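PDB 3U52: phenol hydroxylase component phL from Pseudomonas stutzeri, which probably serves as one of the subunits of the oxygenase component of a multicomponent phenol hydroxylase, which hydroxylates phenol. Local coordinates for residues I65-E68 and D69-A72; W237-Q241 and G242-V246. One frame throughout, in Å; residues are numbered along the deposited sequence.

Interaction 1: residues I65-E68 and D69-A72; sequences IRME and DWCA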
ATOM      1  N   ILE D  65      24.811  32.842  14.575  1.00 27.60           N
ATOM      2  CA  ILE D  65      25.485  31.551  14.597  1.00 27.68           C
ATOM      3  C   ILE D  65      26.048  31.240  13.224  1.00 27.59           C
ATOM      4  O   ILE D  65      25.441  31.572  12.222  1.00 28.78           O
ATOM      5  CB  ILE D  65      24.526  30.434  15.036  1.00 27.36           C
ATOM      6  CG1 ILE D  65      24.092  30.632  16.501  1.00 27.55           C
ATOM      7  CG2 ILE D  65      25.176  29.081  14.875  1.00 27.99           C
ATOM      8  CD1 ILE D  65      25.210  30.396  17.539  1.00 23.79           C
ATOM      9  N   ARG D  66      27.226  30.630  13.179  1.00 28.18           N
ATOM     10  CA  ARG D  66      27.886  30.273  11.922  1.00 29.05           C
ATOM     11  C   ARG D  66      28.210  28.788  11.882  1.00 28.53           C
ATOM     12  O   ARG D  66      28.646  28.219  12.877  1.00 28.05           O
ATOM     13  CB  ARG D  66      29.194  31.089  11.722  1.00 29.96           C
ATOM     14  CG  ARG D  66      28.987  32.595  11.524  1.00 32.80           C
ATOM     15  CD  ARG D  66      28.269  32.913  10.206  1.00 39.99           C
ATOM     16  NE  ARG D  66      27.280  33.992  10.392  1.00 44.32           N
ATOM     17  CZ  ARG D  66      27.369  35.160   9.787  1.00 44.23           C
ATOM     18  NH1 ARG D  66      28.375  35.364   8.951  1.00 48.81           N
ATOM     19  NH2 ARG D  66      26.465  36.101   9.984  1.00 41.94           N
ATOM     20  N   MET D  67      27.954  28.171  10.732  1.00 29.48           N
ATOM     21  CA  MET D  67      28.263  26.759  10.473  1.00 30.15           C
ATOM     22  C   MET D  67      28.874  26.604   9.111  1.00 31.53           C
ATOM     23  O   MET D  67      28.328  27.110   8.111  1.00 30.79           O
ATOM     24  CB  MET D  67      27.017  25.900  10.485  1.00 29.66           C
ATOM     25  CG  MET D  67      26.260  25.977  11.783  1.00 29.61           C
ATOM     26  SD  MET D  67      26.982  25.072  13.152  1.00 27.55           S
ATOM     27  CE  MET D  67      26.557  23.369  12.695  1.00 25.90           C
ATOM     28  N   GLU D  68      29.961  25.839   9.057  1.00 32.06           N
ATOM     29  CA  GLU D  68      30.542  25.446   7.788  1.00 34.23           C
ATOM     30  C   GLU D  68      29.449  24.781   6.954  1.00 34.09           C
ATOM     31  O   GLU D  68      29.330  25.036   5.756  1.00 33.93           O
ATOM     32  CB  GLU D  68      31.733  24.497   7.982  1.00 35.15           C
ATOM     33  CG  GLU D  68      32.490  24.185   6.662  1.00 41.70           C
ATOM     34  CD  GLU D  68      32.834  22.680   6.500  1.00 50.47           C
ATOM     35  OE1 GLU D  68      34.032  22.317   6.644  1.00 53.36           O
ATOM     36  OE2 GLU D  68      31.904  21.862   6.230  1.00 52.98           O
ATOM     37  N   ASP D  69      28.611  23.973   7.601  1.00 33.56           N
ATOM     38  CA  ASP D  69      27.603  23.191   6.871  1.00 33.61           C
ATOM     39  C   ASP D  69      26.357  22.969   7.736  1.00 32.85           C
ATOM     40  O   ASP D  69      26.409  22.179   8.646  1.00 32.95           O
ATOM     41  CB  ASP D  69      28.250  21.860   6.468  1.00 33.84           C
ATOM     42  CG  ASP D  69      27.374  21.028   5.570  1.00 37.98           C
ATOM     43  OD1 ASP D  69      26.221  21.429   5.300  1.00 38.16           O
ATOM     44  OD2 ASP D  69      27.855  19.943   5.140  1.00 43.11           O
ATOM     45  N   TRP D  70      25.245  23.662   7.468  1.00 32.35           N
ATOM     46  CA  TRP D  70      24.046  23.505   8.331  1.00 32.61           C
ATOM     47  C   TRP D  70      23.409  22.089   8.339  1.00 33.43           C
ATOM     48  O   TRP D  70      22.684  21.732   9.274  1.00 33.17           O
ATOM     49  CB  TRP D  70      22.986  24.561   8.024  1.00 31.09           C
ATOM     50  CG  TRP D  70      23.136  25.819   8.821  1.00 31.84           C
ATOM     51  CD1 TRP D  70      23.546  27.047   8.353  1.00 30.10           C
ATOM     52  CD2 TRP D  70      22.877  25.989  10.232  1.00 29.14           C
ATOM     53  NE1 TRP D  70      23.558  27.963   9.390  1.00 28.42           N
ATOM     54  CE2 TRP D  70      23.156  27.346  10.547  1.00 28.66           C
ATOM     55  CE3 TRP D  70      22.466  25.120  11.261  1.00 28.02           C
ATOM     56  CZ2 TRP D  70      23.026  27.860  11.848  1.00 25.35           C
ATOM     57  CZ3 TRP D  70      22.319  25.627  12.550  1.00 30.02           C
ATOM     58  CH2 TRP D  70      22.616  26.998  12.835  1.00 27.62           C
ATOM     59  N   CYS D  71      23.642  21.312   7.274  1.00 35.19           N
ATOM     60  CA  CYS D  71      23.332  19.859   7.248  1.00 37.12           C
ATOM     61  C   CYS D  71      24.149  18.981   8.203  1.00 37.34           C
ATOM     62  O   CYS D  71      23.877  17.788   8.302  1.00 37.17           O
ATOM     63  CB  CYS D  71      23.496  19.293   5.851  1.00 36.62           C
ATOM     64  SG  CYS D  71      22.412  20.095   4.745  1.00 43.82           S
ATOM     65  N   ALA D  72      25.149  19.546   8.886  1.00 37.23           N
ATOM     66  CA  ALA D  72      25.708  18.897  10.067  1.00 37.22           C
ATOM     67  C   ALA D  72      24.604  18.652  11.114  1.00 37.59           C
ATOM     68  O   ALA D  72      24.693  17.714  11.924  1.00 38.63           O
ATOM     69  CB  ALA D  72      26.802  19.762  10.695  1.00 37.45           C
TER
HETATM   70  O   HOH W   1      24.420  30.998   9.789  1.00 39.02           O
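D69 lies against E68, the two carboxylate planes modestly inclined to each other, though E68 OE2 and D69 OD2 stay 4.6 Å apart; the nearness of like charge is probably eased by R23, which forms a salt bridge with OD2. The other oxygen of D69, OD1, takes a weak 3.2 Å bond from C71 N, as in an Asx turn, while D69 O accepts the amide of A72 and so starts the 3-10 turn 70-72. W70 carries the main contact. M67 CG stands over one face of its indole, 3.6 Å from the centroid of the six-membered ring and 9° off the normal, a CH-pi contact. M67 SD lies farther above the same face, 4.8 Å from that centroid, making this a loose Met-aromatic pair in the loop that leads to helix 81-105. At the indole edge, in the ring plane, a water accepts from W70 NE1 at 3.2 Å and donates to I65 O at 2.7 Å. I65 CG2 meets W70 CH2 obliquely at 3.9 Å, and W211 and F212 of helix 211-240 pack nearby. A leucine in place of W70 would probably leave M67 CG without its flat seat and the bridging water without its N-H donor. At A72, CB meets M67 CE at 4.1 Å; bends at chi2 (-76°) and chi3 (-75°) fold the methionine chain round to bring that methyl across.

Interaction 2: residues W237-Q241 and G242-V246; sequences WFESQ and GAEDV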
ATOM      1  N   TRP D 237       2.220  16.024  42.075  1.00 36.27           N
ATOM      2  CA  TRP D 237       1.498  16.811  43.063  1.00 35.01           C
ATOM      3  C   TRP D 237      -0.018  16.799  42.842  1.00 34.93           C
ATOM      4  O   TRP D 237      -0.788  16.866  43.823  1.00 34.25           O
ATOM      5  CB  TRP D 237       2.067  18.230  43.064  1.00 35.40           C
ATOM      6  CG  TRP D 237       1.303  19.244  43.844  1.00 34.00           C
ATOM      7  CD1 TRP D 237       1.426  19.523  45.180  1.00 35.08           C
ATOM      8  CD2 TRP D 237       0.330  20.143  43.329  1.00 33.07           C
ATOM      9  NE1 TRP D 237       0.569  20.546  45.529  1.00 35.96           N
ATOM     10  CE2 TRP D 237      -0.113  20.951  44.414  1.00 35.26           C
ATOM     11  CE3 TRP D 237      -0.222  20.348  42.062  1.00 31.49           C
ATOM     12  CZ2 TRP D 237      -1.088  21.940  44.268  1.00 34.46           C
ATOM     13  CZ3 TRP D 237      -1.190  21.340  41.915  1.00 34.13           C
ATOM     14  CH2 TRP D 237      -1.613  22.122  43.014  1.00 34.91           C
ATOM     15  N   PHE D 238      -0.464  16.693  41.581  1.00 34.51           N
ATOM     16  CA  PHE D 238      -1.923  16.567  41.285  1.00 34.43           C
ATOM     17  C   PHE D 238      -2.604  15.436  42.071  1.00 34.46           C
ATOM     18  O   PHE D 238      -3.788  15.518  42.413  1.00 33.00           O
ATOM     19  CB  PHE D 238      -2.191  16.391  39.777  1.00 34.81           C
ATOM     20  CG  PHE D 238      -2.050  17.649  38.982  1.00 35.70           C
ATOM     21  CD1 PHE D 238      -1.587  17.612  37.685  1.00 38.54           C
ATOM     22  CD2 PHE D 238      -2.367  18.881  39.537  1.00 36.41           C
ATOM     23  CE1 PHE D 238      -1.456  18.814  36.966  1.00 39.54           C
ATOM     24  CE2 PHE D 238      -2.238  20.072  38.821  1.00 38.38           C
ATOM     25  CZ  PHE D 238      -1.790  20.036  37.549  1.00 38.30           C
ATOM     26  N   GLU D 239      -1.841  14.389  42.367  1.00 35.71           N
ATOM     27  CA  GLU D 239      -2.354  13.244  43.121  1.00 38.10           C
ATOM     28  C   GLU D 239      -2.806  13.635  44.545  1.00 38.26           C
ATOM     29  O   GLU D 239      -3.906  13.256  44.986  1.00 37.99           O
ATOM     30  CB  GLU D 239      -1.300  12.122  43.118  1.00 39.30           C
ATOM     31  CG  GLU D 239      -1.457  11.048  44.182  1.00 44.06           C
ATOM     32  CD  GLU D 239      -0.439   9.918  44.000  1.00 50.49           C
ATOM     33  OE1 GLU D 239       0.615   9.909  44.690  1.00 53.86           O
ATOM     34  OE2 GLU D 239      -0.686   9.049  43.137  1.00 52.95           O
ATOM     35  N   SER D 240      -1.954  14.415  45.230  1.00 38.09           N
ATOM     36  CA  SER D 240      -2.242  15.015  46.528  1.00 37.23           C
ATOM     37  C   SER D 240      -3.453  15.974  46.509  1.00 37.39           C
ATOM     38  O   SER D 240      -4.045  16.265  47.560  1.00 38.11           O
ATOM     39  CB  SER D 240      -0.984  15.731  47.043  1.00 37.43           C
ATOM     40  OG  SER D 240      -0.764  16.991  46.405  1.00 37.47           O
ATOM     41  N   GLN D 241      -3.830  16.459  45.326  1.00 35.36           N
ATOM     42  CA  GLN D 241      -4.970  17.389  45.181  1.00 34.84           C
ATOM     43  C   GLN D 241      -6.261  16.703  44.745  1.00 33.38           C
ATOM     44  O   GLN D 241      -7.288  17.347  44.588  1.00 32.63           O
ATOM     45  CB  GLN D 241      -4.636  18.474  44.143  1.00 35.03           C
ATOM     46  CG  GLN D 241      -3.484  19.351  44.528  1.00 37.66           C
ATOM     47  CD  GLN D 241      -3.690  19.982  45.888  1.00 38.42           C
ATOM     48  OE1 GLN D 241      -3.019  19.611  46.844  1.00 40.80           O
ATOM     49  NE2 GLN D 241      -4.635  20.904  45.987  1.00 36.66           N
ATOM     50  N   GLY D 242      -6.199  15.392  44.544  1.00 32.47           N
ATOM     51  CA  GLY D 242      -7.360  14.651  44.065  1.00 32.14           C
ATOM     52  C   GLY D 242      -7.568  14.671  42.560  1.00 31.42           C
ATOM     53  O   GLY D 242      -8.625  14.253  42.087  1.00 30.09           O
ATOM     54  N   ALA D 243      -6.564  15.134  41.809  1.00 31.58           N
ATOM     55  CA  ALA D 243      -6.703  15.337  40.359  1.00 32.15           C
ATOM     56  C   ALA D 243      -5.895  14.328  39.534  1.00 32.38           C
ATOM     57  O   ALA D 243      -5.596  14.568  38.361  1.00 32.17           O
ATOM     58  CB  ALA D 243      -6.316  16.756  40.005  1.00 32.14           C
ATOM     59  N   GLU D 244      -5.538  13.214  40.166  1.00 33.29           N
ATOM     60  CA  GLU D 244      -4.674  12.173  39.607  1.00 35.54           C
ATOM     61  C   GLU D 244      -5.089  11.735  38.178  1.00 34.52           C
ATOM     62  O   GLU D 244      -4.236  11.469  37.348  1.00 34.04           O
ATOM     63  CB  GLU D 244      -4.616  10.972  40.594  1.00 36.74           C
ATOM     64  CG  GLU D 244      -3.606   9.841  40.249  1.00 44.77           C
ATOM     65  CD  GLU D 244      -3.965   8.424  40.869  1.00 53.13           C
ATOM     66  OE1 GLU D 244      -4.334   8.348  42.080  1.00 54.39           O
ATOM     67  OE2 GLU D 244      -3.858   7.384  40.130  1.00 56.13           O
ATOM     68  N   ASP D 245      -6.395  11.684  37.893  1.00 34.34           N
ATOM     69  CA  ASP D 245      -6.875  11.223  36.576  1.00 34.92           C
ATOM     70  C   ASP D 245      -6.430  12.076  35.362  1.00 33.65           C
ATOM     71  O   ASP D 245      -6.350  11.573  34.266  1.00 33.37           O
ATOM     72  CB  ASP D 245      -8.393  10.992  36.589  1.00 35.59           C
ATOM     73  CG  ASP D 245      -8.809   9.828  37.547  1.00 39.32           C
ATOM     74  OD1 ASP D 245      -7.926   9.090  38.022  1.00 39.97           O
ATOM     75  OD2 ASP D 245     -10.020   9.650  37.818  1.00 43.03           O
ATOM     76  N   VAL D 246      -6.092  13.341  35.556  1.00 33.11           N
ATOM     77  CA  VAL D 246      -5.544  14.135  34.435  1.00 32.43           C
ATOM     78  C   VAL D 246      -4.204  13.614  33.907  1.00 31.05           C
ATOM     79  O   VAL D 246      -3.829  13.970  32.820  1.00 30.81           O
ATOM     80  CB  VAL D 246      -5.396  15.665  34.745  1.00 33.27           C
ATOM     81  CG1 VAL D 246      -6.667  16.208  35.360  1.00 33.52           C
ATOM     82  CG2 VAL D 246      -4.218  15.900  35.634  1.00 33.83           C
TER
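The amide of A243 reaches back to F238 O at 2.9 Å, with an N-H...O angle of 157°, and that of G242 reaches E239 O at 3.2 Å from above the carbonyl plane. Together they form a Schellman motif that ends helix 211-240. F238 O is gripped twice, since Q241 N donates to it at 3.1 Å from the opposite face of the carbonyl. G242 adopts a positive phi of 83°, where a side chain would be driven into Q241 O. One turn back, S240 OG donates to W237 O at 2.6 Å, in the carbonyl plane and on a lone pair.

Farther out, E239 and E244 run side by side in the same direction, each with CG anti to its backbone N and an extended chain. Their carboxylate planes stand 79° apart, and E239 OE2 comes within 3.9 Å of E244 OE1. R110 of the second subunit makes salt bridges to both acids.

On the buried side, F238 CB lies 4.1 Å from A243 CB, and F238 CD1 meets V246 CG2 at 3.7 Å, the two side chains crossing at about a right angle. The type I turn from A243 to V246 brings the valine round to this ring, and helix 113-122 adds T115 beside A243 and L119 beside V246. The chemistry thus divides in two: apolar groups seat the turn in its own chain, whereas the paired carboxylates, which would probably repel one another, are likely to be offset in charge by the guanidinium of R110 from the second subunit.

Interactions 1 and 2 lie on opposite sides of the chain's centre, their own centres 45 Å apart and their nearest atoms about 35 Å apart, yet helix 211-240 relates them. Its early residues W211 and F212 pack against the loop 65-72, whereas 237-246 contains its end. Interaction 1 is a surface contact of aromatic, sulfur and water-mediated character, and no other chain of the assembly touches it. Interaction 2 is partly buried, built on backbone hydrogen bonds, and its acidic side meets the second subunit. An acid is matched by an arginine in both, but D69 finds R23 in its own chain, while E239 and E244 find theirs across the interface.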